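PDB 5NEC: TonB-dependent siderophore receptor from Pseudomonas aeruginosa 39016, which probably imports ferric siderophores, and probably siderophore-drug conjugates, across the outer membrane with energy delivered through TonB. Local coordinates for residues Y269-R274 / D413-S418. Residues are numbered along the deposited sequence; the frame is centred on the assembly and turned at random.
Sequences YGLTGR and DPWNGS
Arg274 lies against one face of the Trp415 indole in a cation-pi contact that joins two loops at one end of the TonB-dependent receptor's beta-barrel, one leading into strand 276-291, the other into strand 419-421. The arginine meets the ring with two parts of its chain. Arg274 CD sits over the six-membered ring of Trp415, 3.5 Å from its centroid and 10° off the normal, a CH-pi contact. The chain, extended as far as CD, then bends at chi3 (81°), which carries Arg274 NH1 along the same face to 3.5 Å from Trp415 CE2. The guanidinium does not lie flat: its plane is turned 70° from the indole's, with Arg274 CZ 4.6 Å from the centroid of the five-membered ring of Trp415. Thr314 OG1 hydrogen-bonds to Arg274 NH2, and Asn402 takes the N-H of Trp415 NE1. Leu271 fills the angle between them, its CD1 over the centre of the guanidinium and 3.7 Å from Trp415 CB. Leu271 CD2 packs on Asp413 CB, while the Asp413 carboxylate forms a salt bridge with Arg330. No direct hydrogen bond joins 269-274 to 413-418, though Thr272 bonds to Pro411 just before the latter; one water adds a bridge, accepting from Gly273 N and donating to Asp413 O at 2.6 Å.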
loop_
_atom_site.group_PDB
_atom_site.type_symbol
_atom_site.label_atom_id
_atom_site.label_comp_id
_atom_site.label_asym_id
_atom_site.label_seq_id
_atom_site.Cartn_x
_atom_site.Cartn_y
_atom_site.Cartn_z
ATOM N N TYR A 269 -5.770 19.675 -15.451
ATOM C CA TYR A 269 -6.643 19.614 -16.633
ATOM C C TYR A 269 -8.100 19.231 -16.323
ATOM O O TYR A 269 -8.938 19.213 -17.224
ATOM C CB TYR A 269 -6.027 18.676 -17.694
ATOM C CG TYR A 269 -4.682 19.209 -18.116
ATOM C CD1 TYR A 269 -4.582 20.289 -19.013
ATOM C CD2 TYR A 269 -3.511 18.728 -17.537
ATOM C CE1 TYR A 269 -3.352 20.823 -19.360
ATOM C CE2 TYR A 269 -2.279 19.265 -17.886
ATOM C CZ TYR A 269 -2.220 20.310 -18.803
ATOM O OH TYR A 269 -1.016 20.833 -19.142
ATOM N N GLY A 270 -8.401 18.959 -15.054
ATOM C CA GLY A 270 -9.755 18.617 -14.640
ATOM C C GLY A 270 -10.624 19.834 -14.375
ATOM O O GLY A 270 -10.239 20.972 -14.661
ATOM N N LEU A 271 -11.794 19.566 -13.804
ATOM C CA LEU A 271 -12.873 20.521 -13.679
ATOM C C LEU A 271 -13.425 20.509 -12.264
ATOM O O LEU A 271 -14.024 19.523 -11.832
ATOM C CB LEU A 271 -13.989 20.138 -14.623
ATOM C CG LEU A 271 -13.691 20.344 -16.100
ATOM C CD1 LEU A 271 -14.688 19.552 -16.960
ATOM C CD2 LEU A 271 -13.696 21.824 -16.439
ATOM N N THR A 272 -13.242 21.613 -11.551
ATOM C CA THR A 272 -13.772 21.760 -10.192
ATOM C C THR A 272 -15.293 21.674 -10.129
ATOM O O THR A 272 -15.825 21.219 -9.135
ATOM C CB THR A 272 -13.307 23.071 -9.524
ATOM O OG1 THR A 272 -13.563 24.179 -10.396
ATOM C CG2 THR A 272 -11.839 22.996 -9.240
ATOM N N GLY A 273 -15.981 22.087 -11.190
ATOM C CA GLY A 273 -17.438 21.963 -11.267
ATOM C C GLY A 273 -17.966 20.566 -11.547
ATOM O O GLY A 273 -19.159 20.346 -11.409
ATOM N N ARG A 274 -17.114 19.637 -11.987
ATOM C CA ARG A 274 -17.556 18.320 -12.420
ATOM C C ARG A 274 -16.965 17.171 -11.630
ATOM O O ARG A 274 -17.676 16.226 -11.297
ATOM C CB ARG A 274 -17.239 18.112 -13.904
ATOM C CG ARG A 274 -17.543 16.710 -14.408
ATOM C CD ARG A 274 -17.259 16.518 -15.884
ATOM N NE ARG A 274 -15.852 16.270 -16.158
ATOM C CZ ARG A 274 -15.352 16.083 -17.383
ATOM N NH1 ARG A 274 -16.141 16.130 -18.460
ATOM N NH2 ARG A 274 -14.045 15.874 -17.543
ATOM N N ASP A 413 -13.768 26.376 -15.608
ATOM C CA ASP A 413 -14.645 26.390 -16.768
ATOM C C ASP A 413 -15.994 25.789 -16.393
ATOM O O ASP A 413 -16.038 24.688 -15.813
ATOM C CB ASP A 413 -14.059 25.549 -17.907
ATOM C CG ASP A 413 -12.956 26.265 -18.684
ATOM O OD1 ASP A 413 -12.870 27.511 -18.633
ATOM O OD2 ASP A 413 -12.163 25.559 -19.360
ATOM N N PRO A 414 -17.105 26.481 -16.738
ATOM C CA PRO A 414 -18.471 26.013 -16.428
ATOM C C PRO A 414 -18.955 24.956 -17.421
ATOM O O PRO A 414 -19.944 25.160 -18.162
ATOM C CB PRO A 414 -19.297 27.295 -16.532
ATOM C CG PRO A 414 -18.611 28.074 -17.605
ATOM C CD PRO A 414 -17.144 27.757 -17.484
ATOM N N TRP A 415 -18.242 23.834 -17.448
ATOM C CA TRP A 415 -18.668 22.653 -18.204
ATOM C C TRP A 415 -20.108 22.280 -17.788
ATOM O O TRP A 415 -20.481 22.435 -16.638
ATOM C CB TRP A 415 -17.678 21.510 -17.930
ATOM C CG TRP A 415 -17.979 20.251 -18.631
ATOM C CD1 TRP A 415 -17.487 19.836 -19.823
ATOM C CD2 TRP A 415 -18.836 19.210 -18.168
ATOM N NE1 TRP A 415 -18.003 18.611 -20.151
ATOM C CE2 TRP A 415 -18.829 18.201 -19.141
ATOM C CE3 TRP A 415 -19.618 19.040 -17.024
ATOM C CZ2 TRP A 415 -19.572 17.036 -19.006
ATOM C CZ3 TRP A 415 -20.354 17.896 -16.891
ATOM C CH2 TRP A 415 -20.334 16.901 -17.876
ATOM N N ASN A 416 -20.926 21.806 -18.712
ATOM C CA ASN A 416 -22.306 21.470 -18.358
ATOM C C ASN A 416 -22.940 20.428 -19.270
ATOM O O ASN A 416 -24.084 20.576 -19.670
ATOM C CB ASN A 416 -23.160 22.747 -18.330
ATOM C CG ASN A 416 -24.515 22.539 -17.660
ATOM O OD1 ASN A 416 -24.724 21.597 -16.879
ATOM N ND2 ASN A 416 -25.451 23.426 -17.965
ATOM N N GLY A 417 -22.201 19.376 -19.583
ATOM C CA GLY A 417 -22.738 18.227 -20.306
ATOM C C GLY A 417 -23.598 17.355 -19.394
ATOM O O GLY A 417 -23.532 17.464 -18.160
ATOM N N SER A 418 -24.393 16.474 -19.995
ATOM C CA SER A 418 -25.217 15.558 -19.208
ATOM C C SER A 418 -24.346 14.513 -18.501
ATOM O O SER A 418 -23.368 14.032 -19.069
ATOM C CB SER A 418 -26.262 14.867 -20.086
ATOM O OG SER A 418 -25.640 14.264 -21.202
HETATM O O HOH W 1 -15.266 23.760 -13.456
#